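Local coordinates for Fe2OG dioxygenase domain-containing protein (Pseudomonas putida, PDB 4J25) that probably hydroxylates peptidyl proline, apparently in elongation factor Tu, as an iron- and 2-oxoglutarate-dependent prolyl-4-hydroxylase built on a double-stranded beta-helix, at residues Leu39-Gly43 with Val197-Val203; Leu59-Arg64 with Glu213-Leu217; Arg155-Val161 with Thr218-Arg224; Asp172-Leu176 with Pro209-Arg214. All coordinates share one frame; numbering follows the deposited sequence. Where two conformers were deposited one is given.

Contact 1. Residues Leu39-Gly43 with Val197-Val203; sequences LATHG and VFLSGEV
Gly-43 and Leu-199 are joined by one backbone hydrogen bond: Leu-199 N donates to Gly-43 O at 3.0 Å, and the N-H...O angle of 164° makes it nearly straight. The same oxygen lies 3.4 Å from Phe-198 CA, a CA-H...O contact beside the main bond.

Apolar contacts lie beside this link. Leu-39 sends CD2 to within 4.0 Å of Val-197 CG1, the two side chains crossing at about a right angle. Leu-199 has CG beside its backbone N (chi1 -63°), which lays CD1 3.8 Å from Gly-43 CA. With an alanine here the cover that CG and CD1 give Gly-43 would be gone, and a gap would probably open over its CA and beside Leu-39 CD2.

Gly-43 is the first non-helical residue after helix 32-42, with phi at 85°. A side chain there would meet the carbonyl of His-42 and run into Glu-202 OE1, so glycine suits both turn and neighbour. Leu-39 also packs on Ile-119 and Leu-123 of helix 103-123.

With no side-chain hydrogen bond or salt bridge between the two segments, the join of helix 32-42 to strand 195-199 depends here on one directional backbone bond and on aliphatic fit.

Contact 2. Residues Leu59-Arg64 with Glu213-Leu217; sequences LAAECR and ERLSL. With OGA (N-oxalylglycine), chain J.
Leu-215 and Arg-64 both carry CG beside the backbone N, chi1 being -58° in the leucine and -63° in the arginine, which brings the leucine's CD1 and the arginine chain together. Arg-64 runs extended from CG to NE and crosses Leu-215 at about a right angle, so that its guanidinium lies over the leucine's CD1. That methyl sits 3.4 Å above the guanidinium plane, over its centre, and 4.2 Å from Ala-60 CB. The other branch, Leu-215 CD2, touches Cys-63 SG at 3.8 Å, while Leu-217 CD2 and Leu-59 CD2 meet 4.2 Å apart at the far end of the patch. Glu-213 OE1 stays 4.5 Å from Arg-64 NE, opposite charges too distant for a salt bridge.

Arg-214 points the other way. Extended from CG to NE, it sets its guanidinium edge against the carboxylate of N-oxalylglycine. Arg-214 NH1 donates to the inhibitor's O4 at 2.9 Å. Arg-214 NH2 donates to the inhibitor's O3 at 3.1 Å, and NH1 adds a weak third bond to O3. A leucine in its place would probably leave that carboxylate without its paired donors and without a compensating positive charge. Ser-216 OG lies near the inhibitor's O4.

Helix 53-67 thus packs across strand 214-222, their local axes 8.7 Å apart at 106°, on the sheet face away from the ligand. Cys-63 also touches Phe-134 of strand 129-137, Leu-59 reaches Leu-162 of strand 156-163, and helix 103-123 lies against Leu-59 and Leu-217.

Contact 3. Residues Arg155-Val161 with Thr218-Arg224; sequences RRMVSAV and TGWFRRR. With OGA (N-oxalylglycine), chain J.
Arg-156 to Val-161 and Thr-218 to Arg-222 run antiparallel, their strand axes 156° apart in direction. Val-158 with Phe-221 and Ala-160 with Gly-219 are hydrogen-bonded pairs; Ser-159 with Trp-220 and Val-161 with Thr-218 are non-hydrogen-bonded ones. The register slips at a classic beta bulge, where Phe-221 O takes Met-157 N at 2.9 Å and, weakly, Val-158 N at 3.4 Å. Beyond it Arg-223 N bonds to Arg-155 O.

Arg-156 bends at chi3 (-58°), folding its guanidinium over Trp-220: NH1 sits 3.2 Å above the ring plane, and CZ lies 4.0 Å from the five-membered ring centroid, a cation-pi contact. CD adds a CH-pi contact on the same face. At the indole edge, CZ2 comes within 3.8 Å of O2 of N-oxalylglycine. On the other sheet face, Phe-221 CD2 packs 3.9 Å from Val-158 CB.

Arg-155 NE donates to Arg-223 O at 2.7 Å, almost perfectly straight (177°), and its guanidinium stacks on that of Arg-222. Salt bridges to Glu-128 and Asp-129, respectively, probably offset the like charges.

Asp-148, a metal ligand, ties the polar groups together: Trp-220 NE1 and Ser-159 OG both bond to its OD2, and Arg-156 NH2 to its O. The strand pair therefore supplies a second shell that positions a first-shell carboxylate, with the cation over one face of the indole and the ligand at its edge.

Contact 4. Residues Asp172-Leu176 with Pro209-Arg214; sequences DGGQL and PAGRER. With OGA (N-oxalylglycine), chain J.
Arg-214 NE donates to Gly-174 O at 2.7 Å, in the carbonyl plane and on a lone pair. NH2 adds a weak bond to the same oxygen, which sits at the guanidinium edge close to its plane. This grip fixes the rotation of the group and leaves NH1 and NH2 directed at the inhibitor's carboxylate. Leu-176 CD1 covers that end of N-oxalylglycine, 3.7 Å from its C4.

The carbonyl is held in turn by the two loops. Gly-211 N bonds to Asp-172 O at 2.8 Å, and Gly-174 N reaches Pro-209 O at 3.1 Å from well above the carbonyl plane. Both Gly-173 and Gly-174 have positive phi, and a beta carbon would strike Pro-209 O at the first or Ala-210 CB at the second.

Farther out, the chain of Arg-212 crosses Asp-172, CD lying 3.5 Å from the carboxylate CG; their salt bridge, OD2 to NH2, is long. Stronger partners hold each of them: Gln-169 N for Asp-172 and Glu-166 O for Arg-212.

A basic residue some ten positions after the second metal-binding histidine, here Arg-214 after His-205, commonly binds the far carboxylate of 2-oxoglutarate in double-stranded beta-helix oxygenases.

Overall arrangement
Contacts 2, 3 and 4 all touch N-oxalylglycine, an analogue of 2-oxoglutarate. Contacts 2 and 4 share Glu-213 and Arg-214, and Arg-214 binds the carboxylate far from the metal, whereas contact 3 lies nearer the metal, with the Trp-220 side chain about 5 Å from the manganese held by His-146, Asp-148 and His-205. Contact 1 does not touch the ligand, yet the side chain of its Phe-198 is also about 5 Å from the manganese and meets the His-205 ring edge-to-face. It joins contact 3 directly, Phe-198 O lying 2.7 Å from Ser-159 N, and their centres are 11 Å apart. Contacts 1 and 2, 25 Å apart between centres, bring separate helices to the same sheet.

Contact 1. Residues Leu39-Gly43 with Val197-Val203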
# COMPACT_ATOMS: atom_id res chain seq x y z
N LEU A 39 10.48 -4.07 7.92
CA LEU A 39 11.11 -3.89 6.61
C LEU A 39 12.58 -4.28 6.66
O LEU A 39 13.09 -4.91 5.73
CB LEU A 39 10.98 -2.46 6.11
CG LEU A 39 9.61 -2.05 5.59
CD1 LEU A 39 9.66 -0.58 5.28
CD2 LEU A 39 9.24 -2.87 4.36
N ALA A 40 13.26 -3.90 7.73
CA ALA A 40 14.70 -4.18 7.88
C ALA A 40 14.97 -5.67 8.07
O ALA A 40 15.93 -6.21 7.52
CB ALA A 40 15.26 -3.41 9.05
N THR A 41 14.12 -6.33 8.84
CA THR A 41 14.38 -7.71 9.23
C THR A 41 13.83 -8.73 8.22
O THR A 41 14.46 -9.77 7.98
CB THR A 41 13.78 -7.98 10.61
OG1 THR A 41 12.37 -7.79 10.55
CG2 THR A 41 14.35 -7.01 11.63
N HIS A 42 12.69 -8.43 7.61
CA HIS A 42 11.99 -9.38 6.73
C HIS A 42 11.75 -8.86 5.33
O HIS A 42 11.35 -9.63 4.45
CB HIS A 42 10.62 -9.77 7.30
CG HIS A 42 10.66 -10.36 8.67
ND1 HIS A 42 10.04 -9.76 9.75
CD2 HIS A 42 11.20 -11.51 9.14
CE1 HIS A 42 10.23 -10.50 10.83
NE2 HIS A 42 10.93 -11.56 10.48
N GLY A 43 11.94 -7.57 5.09
CA GLY A 43 11.65 -7.02 3.77
C GLY A 43 10.19 -6.64 3.56
O GLY A 43 9.83 -6.15 2.49
N VAL A 197 3.28 -3.27 3.51
CA VAL A 197 4.43 -2.52 3.00
C VAL A 197 5.53 -3.53 2.67
O VAL A 197 5.78 -4.46 3.42
CB VAL A 197 4.95 -1.54 4.07
CG1 VAL A 197 6.01 -0.62 3.51
CG2 VAL A 197 3.80 -0.69 4.63
N PHE A 198 6.20 -3.35 1.54
CA PHE A 198 7.33 -4.22 1.21
C PHE A 198 8.39 -3.55 0.33
O PHE A 198 8.15 -2.50 -0.31
CB PHE A 198 6.86 -5.54 0.58
CG PHE A 198 6.01 -5.37 -0.66
CD1 PHE A 198 4.63 -5.31 -0.56
CD2 PHE A 198 6.59 -5.30 -1.92
CE1 PHE A 198 3.84 -5.17 -1.67
CE2 PHE A 198 5.81 -5.16 -3.04
CZ PHE A 198 4.43 -5.09 -2.92
N LEU A 199 9.57 -4.15 0.32
CA LEU A 199 10.63 -3.69 -0.55
C LEU A 199 10.32 -4.03 -2.02
O LEU A 199 10.20 -5.20 -2.38
CB LEU A 199 11.97 -4.30 -0.11
CG LEU A 199 12.40 -3.87 1.30
CD1 LEU A 199 13.69 -4.58 1.74
CD2 LEU A 199 12.57 -2.36 1.40
N SER A 200 10.22 -3.00 -2.85
CA SER A 200 9.72 -3.16 -4.22
C SER A 200 10.61 -4.02 -5.11
O SER A 200 10.11 -4.71 -5.99
CB SER A 200 9.56 -1.79 -4.89
OG SER A 200 8.83 -0.89 -4.07
N GLY A 201 11.92 -3.96 -4.91
CA GLY A 201 12.84 -4.71 -5.75
C GLY A 201 12.99 -6.15 -5.32
O GLY A 201 13.66 -6.93 -6.00
N GLU A 202 12.36 -6.52 -4.21
CA GLU A 202 12.63 -7.82 -3.58
C GLU A 202 11.47 -8.81 -3.52
O GLU A 202 11.69 -10.02 -3.55
CB GLU A 202 13.14 -7.61 -2.16
CG GLU A 202 12.99 -8.86 -1.30
CD GLU A 202 13.62 -8.71 0.07
OE1 GLU A 202 13.32 -9.54 0.96
OE2 GLU A 202 14.44 -7.77 0.24
N VAL A 203 10.24 -8.32 -3.38
CA VAL A 203 9.13 -9.24 -3.14
C VAL A 203 8.21 -9.39 -4.34
O VAL A 203 7.37 -8.52 -4.60
CB VAL A 203 8.29 -8.81 -1.94
CG1 VAL A 203 7.15 -9.80 -1.71
CG2 VAL A 203 9.16 -8.70 -0.73

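Contact 2. Residues Leu59-Arg64 with Glu213-Leu217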
# COMPACT_ATOMS: atom_id res chain seq x y z
N LEU A 59 -12.11 6.68 2.58
CA LEU A 59 -11.20 6.32 1.49
C LEU A 59 -11.87 5.37 0.53
O LEU A 59 -11.72 5.51 -0.67
CB LEU A 59 -9.91 5.71 2.06
CG LEU A 59 -8.98 6.71 2.74
CD1 LEU A 59 -7.82 6.03 3.46
CD2 LEU A 59 -8.44 7.72 1.73
N ALA A 60 -12.60 4.38 1.05
CA ALA A 60 -13.39 3.50 0.20
C ALA A 60 -14.35 4.32 -0.65
O ALA A 60 -14.52 4.06 -1.84
CB ALA A 60 -14.15 2.48 1.05
N ALA A 61 -14.96 5.34 -0.05
CA ALA A 61 -15.91 6.19 -0.75
C ALA A 61 -15.25 6.98 -1.88
O ALA A 61 -15.82 7.13 -2.97
CB ALA A 61 -16.61 7.16 0.23
N GLU A 62 -14.05 7.49 -1.62
CA GLU A 62 -13.31 8.23 -2.64
C GLU A 62 -12.84 7.31 -3.75
O GLU A 62 -12.79 7.69 -4.91
CB GLU A 62 -12.11 8.93 -1.99
CG GLU A 62 -11.27 9.75 -2.94
CD GLU A 62 -12.01 10.95 -3.53
OE1 GLU A 62 -13.13 11.24 -3.07
OE2 GLU A 62 -11.46 11.58 -4.46
N CYS A 63 -12.50 6.08 -3.39
CA CYS A 63 -12.09 5.07 -4.36
C CYS A 63 -13.24 4.85 -5.34
O CYS A 63 -13.03 4.87 -6.54
CB CYS A 63 -11.70 3.76 -3.67
SG CYS A 63 -11.13 2.44 -4.79
N ARG A 64 -14.44 4.63 -4.82
CA ARG A 64 -15.62 4.42 -5.66
C ARG A 64 -15.95 5.65 -6.50
O ARG A 64 -16.31 5.53 -7.67
CB ARG A 64 -16.84 4.03 -4.80
CG ARG A 64 -16.66 2.71 -4.07
CD ARG A 64 -17.98 2.24 -3.47
NE ARG A 64 -17.98 0.79 -3.29
CZ ARG A 64 -17.61 0.16 -2.17
NH1 ARG A 64 -17.20 0.84 -1.10
NH2 ARG A 64 -17.64 -1.17 -2.13
N GLU A 213 -16.15 -6.90 -6.00
CA GLU A 213 -15.31 -5.74 -6.24
C GLU A 213 -14.27 -5.60 -5.14
O GLU A 213 -14.59 -5.66 -3.95
CB GLU A 213 -16.14 -4.46 -6.26
CG GLU A 213 -17.10 -4.37 -7.41
CD GLU A 213 -17.95 -3.12 -7.30
OE1 GLU A 213 -17.50 -2.16 -6.63
OE2 GLU A 213 -19.05 -3.11 -7.88
N ARG A 214 -13.03 -5.41 -5.54
CA ARG A 214 -11.95 -5.33 -4.57
C ARG A 214 -11.30 -3.96 -4.62
O ARG A 214 -10.75 -3.57 -5.64
CB ARG A 214 -10.95 -6.43 -4.84
CG ARG A 214 -9.77 -6.49 -3.92
CD ARG A 214 -8.70 -7.21 -4.67
NE ARG A 214 -7.57 -7.67 -3.88
CZ ARG A 214 -6.39 -7.06 -3.80
NH1 ARG A 214 -6.17 -5.89 -4.40
NH2 ARG A 214 -5.43 -7.60 -3.08
N LEU A 215 -11.35 -3.25 -3.51
CA LEU A 215 -10.87 -1.88 -3.42
C LEU A 215 -9.56 -1.74 -2.66
O LEU A 215 -9.39 -2.34 -1.60
CB LEU A 215 -11.91 -1.03 -2.69
CG LEU A 215 -13.33 -0.96 -3.26
CD1 LEU A 215 -14.08 0.13 -2.49
CD2 LEU A 215 -13.33 -0.67 -4.72
N SER A 216 -8.65 -0.94 -3.20
CA SER A 216 -7.37 -0.66 -2.53
C SER A 216 -6.81 0.72 -2.86
O SER A 216 -7.28 1.40 -3.77
CB SER A 216 -6.34 -1.70 -2.94
OG SER A 216 -6.19 -1.69 -4.34
N LEU A 217 -5.81 1.13 -2.09
CA LEU A 217 -5.08 2.36 -2.33
C LEU A 217 -3.61 1.93 -2.39
O LEU A 217 -3.04 1.50 -1.39
CB LEU A 217 -5.35 3.35 -1.20
CG LEU A 217 -4.79 4.76 -1.25
CD1 LEU A 217 -5.08 5.43 -2.56
CD2 LEU A 217 -5.37 5.58 -0.10
C1 OGA J . 0.27 -3.19 -7.74
C2 OGA J . -0.10 -4.36 -6.88
C4 OGA J . -1.60 -5.42 -5.23
C5 OGA J . -2.84 -5.19 -4.43
O1 OGA J . -0.59 -2.27 -7.90
O2 OGA J . 1.43 -3.11 -8.28
O2' OGA J . 0.60 -5.36 -6.89
O3 OGA J . -2.97 -5.79 -3.33
N1 OGA J . -1.28 -4.29 -6.05
O4 OGA J . -3.74 -4.41 -4.84

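Contact 3. Residues Arg155-Val161 with Thr218-Arg224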
# COMPACT_ATOMS: atom_id res chain seq x y z
N ARG A 155 12.76 4.03 -9.65
CA ARG A 155 12.93 4.88 -8.46
C ARG A 155 12.10 4.39 -7.27
O ARG A 155 12.33 4.80 -6.14
CB ARG A 155 12.51 6.31 -8.77
CG ARG A 155 13.45 7.05 -9.70
CD ARG A 155 12.79 8.27 -10.25
NE ARG A 155 12.40 9.21 -9.20
CZ ARG A 155 11.64 10.28 -9.41
NH1 ARG A 155 11.17 10.54 -10.62
NH2 ARG A 155 11.34 11.09 -8.41
N ARG A 156 11.15 3.51 -7.55
CA ARG A 156 10.30 2.95 -6.51
C ARG A 156 11.09 1.99 -5.65
O ARG A 156 11.66 1.02 -6.14
CB ARG A 156 9.06 2.32 -7.13
CG ARG A 156 8.38 3.30 -8.05
CD ARG A 156 7.07 2.82 -8.60
NE ARG A 156 7.17 1.56 -9.32
CZ ARG A 156 6.12 0.92 -9.83
NH1 ARG A 156 4.90 1.43 -9.70
NH2 ARG A 156 6.28 -0.22 -10.47
N MET A 157 11.14 2.30 -4.36
CA MET A 157 11.96 1.57 -3.41
C MET A 157 11.11 0.75 -2.43
O MET A 157 11.53 -0.30 -1.98
CB MET A 157 12.82 2.54 -2.61
CG MET A 157 13.82 3.32 -3.43
SD MET A 157 14.91 2.23 -4.38
CE MET A 157 15.83 1.45 -3.07
N VAL A 158 9.95 1.27 -2.05
CA VAL A 158 9.11 0.61 -1.08
C VAL A 158 7.67 0.73 -1.53
O VAL A 158 7.23 1.80 -1.90
CB VAL A 158 9.22 1.25 0.34
CG1 VAL A 158 8.29 0.51 1.33
CG2 VAL A 158 10.67 1.26 0.84
N SER A 159 6.93 -0.37 -1.48
CA SER A 159 5.56 -0.43 -1.93
C SER A 159 4.65 -0.44 -0.73
O SER A 159 5.00 -0.98 0.30
CB SER A 159 5.31 -1.71 -2.72
OG SER A 159 6.22 -1.82 -3.80
N ALA A 160 3.47 0.15 -0.86
CA ALA A 160 2.52 0.19 0.23
C ALA A 160 1.11 0.15 -0.36
O ALA A 160 0.77 0.94 -1.25
CB ALA A 160 2.73 1.43 1.08
N VAL A 161 0.32 -0.78 0.14
CA VAL A 161 -1.05 -0.95 -0.29
C VAL A 161 -1.95 -0.90 0.93
O VAL A 161 -1.72 -1.64 1.90
CB VAL A 161 -1.28 -2.33 -0.94
CG1 VAL A 161 -2.62 -2.34 -1.68
CG2 VAL A 161 -0.17 -2.67 -1.86
N THR A 218 -3.05 1.99 -3.59
CA THR A 218 -1.73 1.45 -3.85
C THR A 218 -0.73 2.58 -4.14
O THR A 218 -1.07 3.58 -4.77
CB THR A 218 -1.79 0.46 -5.03
OG1 THR A 218 -0.54 -0.23 -5.15
CG2 THR A 218 -2.13 1.17 -6.33
N GLY A 219 0.50 2.42 -3.66
CA GLY A 219 1.48 3.47 -3.79
C GLY A 219 2.92 3.01 -3.65
O GLY A 219 3.18 1.84 -3.36
N TRP A 220 3.84 3.96 -3.82
CA TRP A 220 5.28 3.69 -3.78
C TRP A 220 6.02 4.89 -3.25
O TRP A 220 5.71 6.04 -3.62
CB TRP A 220 5.81 3.35 -5.17
CG TRP A 220 5.12 2.17 -5.71
CD1 TRP A 220 5.45 0.86 -5.51
CD2 TRP A 220 3.92 2.16 -6.49
NE1 TRP A 220 4.54 0.05 -6.13
CE2 TRP A 220 3.58 0.83 -6.72
CE3 TRP A 220 3.09 3.17 -7.00
CZ2 TRP A 220 2.46 0.46 -7.46
CZ3 TRP A 220 1.99 2.82 -7.72
CH2 TRP A 220 1.68 1.48 -7.95
N PHE A 221 6.94 4.63 -2.33
CA PHE A 221 7.91 5.62 -1.91
C PHE A 221 9.06 5.57 -2.89
O PHE A 221 9.55 4.48 -3.22
CB PHE A 221 8.43 5.31 -0.50
CG PHE A 221 7.39 5.35 0.57
CD1 PHE A 221 7.05 6.55 1.18
CD2 PHE A 221 6.77 4.19 1.01
CE1 PHE A 221 6.09 6.61 2.18
CE2 PHE A 221 5.81 4.24 2.00
CZ PHE A 221 5.48 5.45 2.59
N ARG A 222 9.53 6.74 -3.32
CA ARG A 222 10.53 6.84 -4.36
C ARG A 222 11.76 7.63 -3.95
O ARG A 222 11.68 8.52 -3.12
CB ARG A 222 9.94 7.50 -5.60
CG ARG A 222 8.65 6.90 -6.08
CD ARG A 222 8.22 7.50 -7.39
NE ARG A 222 7.94 8.92 -7.24
CZ ARG A 222 7.67 9.75 -8.25
NH1 ARG A 222 7.65 9.31 -9.50
NH2 ARG A 222 7.43 11.03 -7.99
N ARG A 223 12.90 7.27 -4.55
CA ARG A 223 14.11 8.09 -4.53
C ARG A 223 14.10 9.03 -5.72
O ARG A 223 13.35 8.82 -6.69
CB ARG A 223 15.36 7.23 -4.70
CG ARG A 223 15.66 6.28 -3.58
CD ARG A 223 16.89 5.42 -3.92
NE ARG A 223 18.05 6.24 -4.24
CZ ARG A 223 18.92 6.70 -3.35
NH1 ARG A 223 18.78 6.40 -2.06
NH2 ARG A 223 19.95 7.44 -3.74
N ARG A 224 14.99 10.02 -5.69
CA ARG A 224 15.17 10.91 -6.82
C ARG A 224 15.57 10.16 -8.10
O ARG A 224 14.98 10.38 -9.16
CB ARG A 224 16.22 11.97 -6.44
CG ARG A 224 16.67 12.90 -7.57
CD ARG A 224 17.64 13.94 -7.03
NE ARG A 224 18.68 13.33 -6.20
CZ ARG A 224 19.82 12.81 -6.66
NH1 ARG A 224 20.10 12.85 -7.95
NH2 ARG A 224 20.69 12.27 -5.82
C1 OGA J . 0.27 -3.19 -7.74
C2 OGA J . -0.10 -4.36 -6.88
C4 OGA J . -1.60 -5.42 -5.23
C5 OGA J . -2.84 -5.19 -4.43
O1 OGA J . -0.59 -2.27 -7.90
O2 OGA J . 1.43 -3.11 -8.28
O2' OGA J . 0.60 -5.36 -6.89
O3 OGA J . -2.97 -5.79 -3.33
N1 OGA J . -1.28 -4.29 -6.05
O4 OGA J . -3.74 -4.41 -4.84

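Contact 4. Residues Asp172-Leu176 with Pro209-Arg214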
# COMPACT_ATOMS: atom_id res chain seq x y z
N ASP A 172 -14.31 -14.97 -0.81
CA ASP A 172 -14.25 -13.88 -1.76
C ASP A 172 -12.96 -13.88 -2.57
O ASP A 172 -12.88 -13.24 -3.62
CB ASP A 172 -14.43 -12.54 -1.05
CG ASP A 172 -15.85 -12.35 -0.53
OD1 ASP A 172 -16.79 -12.77 -1.24
OD2 ASP A 172 -16.03 -11.79 0.58
N GLY A 173 -11.96 -14.61 -2.10
CA GLY A 173 -10.67 -14.64 -2.78
C GLY A 173 -9.99 -13.28 -2.73
O GLY A 173 -10.06 -12.57 -1.73
N GLY A 174 -9.32 -12.92 -3.82
CA GLY A 174 -8.71 -11.61 -3.95
C GLY A 174 -7.50 -11.34 -3.07
O GLY A 174 -7.13 -10.18 -2.89
N GLN A 175 -6.86 -12.37 -2.53
CA GLN A 175 -5.71 -12.13 -1.68
C GLN A 175 -4.53 -11.60 -2.49
O GLN A 175 -4.37 -11.93 -3.67
CB GLN A 175 -5.27 -13.41 -0.94
CG GLN A 175 -4.88 -14.58 -1.85
CD GLN A 175 -6.02 -15.57 -2.02
OE1 GLN A 175 -7.01 -15.29 -2.71
NE2 GLN A 175 -5.90 -16.73 -1.38
N LEU A 176 -3.75 -10.73 -1.86
CA LEU A 176 -2.40 -10.47 -2.33
C LEU A 176 -1.55 -11.67 -1.89
O LEU A 176 -1.56 -12.03 -0.72
CB LEU A 176 -1.84 -9.20 -1.71
CG LEU A 176 -0.38 -8.83 -2.04
CD1 LEU A 176 -0.27 -8.39 -3.49
CD2 LEU A 176 0.14 -7.75 -1.11
N PRO A 209 -7.88 -13.80 -8.29
CA PRO A 209 -9.17 -13.18 -8.60
C PRO A 209 -10.12 -13.19 -7.40
O PRO A 209 -10.04 -14.09 -6.55
CB PRO A 209 -9.72 -14.04 -9.75
CG PRO A 209 -8.87 -15.25 -9.81
CD PRO A 209 -7.56 -14.93 -9.17
N ALA A 210 -10.97 -12.17 -7.32
CA ALA A 210 -11.97 -12.10 -6.27
C ALA A 210 -13.34 -12.32 -6.87
O ALA A 210 -13.53 -12.19 -8.07
CB ALA A 210 -11.93 -10.75 -5.58
N GLY A 211 -14.30 -12.65 -6.01
CA GLY A 211 -15.67 -12.84 -6.46
C GLY A 211 -16.49 -11.58 -6.29
O GLY A 211 -17.67 -11.58 -6.60
N ARG A 212 -15.88 -10.52 -5.77
CA ARG A 212 -16.59 -9.26 -5.59
C ARG A 212 -15.62 -8.09 -5.76
O ARG A 212 -14.41 -8.28 -5.71
CB ARG A 212 -17.27 -9.19 -4.21
CG ARG A 212 -16.31 -9.44 -3.06
CD ARG A 212 -16.96 -9.19 -1.68
NE ARG A 212 -16.86 -7.79 -1.26
CZ ARG A 212 -16.79 -7.37 0.00
NH1 ARG A 212 -16.70 -6.07 0.27
NH2 ARG A 212 -16.79 -8.24 1.01
N GLU A 213 -16.15 -6.90 -6.00
CA GLU A 213 -15.31 -5.74 -6.24
C GLU A 213 -14.27 -5.60 -5.14
O GLU A 213 -14.59 -5.66 -3.95
CB GLU A 213 -16.14 -4.46 -6.26
CG GLU A 213 -17.10 -4.37 -7.41
CD GLU A 213 -17.95 -3.12 -7.30
OE1 GLU A 213 -17.50 -2.16 -6.63
OE2 GLU A 213 -19.05 -3.11 -7.88
N ARG A 214 -13.03 -5.41 -5.54
CA ARG A 214 -11.95 -5.33 -4.57
C ARG A 214 -11.30 -3.96 -4.62
O ARG A 214 -10.75 -3.57 -5.64
CB ARG A 214 -10.95 -6.43 -4.84
CG ARG A 214 -9.77 -6.49 -3.92
CD ARG A 214 -8.70 -7.21 -4.67
NE ARG A 214 -7.57 -7.67 -3.88
CZ ARG A 214 -6.39 -7.06 -3.80
NH1 ARG A 214 -6.17 -5.89 -4.40
NH2 ARG A 214 -5.43 -7.60 -3.08
C1 OGA J . 0.27 -3.19 -7.74
C2 OGA J . -0.10 -4.36 -6.88
C4 OGA J . -1.60 -5.42 -5.23
C5 OGA J . -2.84 -5.19 -4.43
O1 OGA J . -0.59 -2.27 -7.90
O2 OGA J . 1.43 -3.11 -8.28
O2' OGA J . 0.60 -5.36 -6.89
O3 OGA J . -2.97 -5.79 -3.33
N1 OGA J . -1.28 -4.29 -6.05
O4 OGA J . -3.74 -4.41 -4.84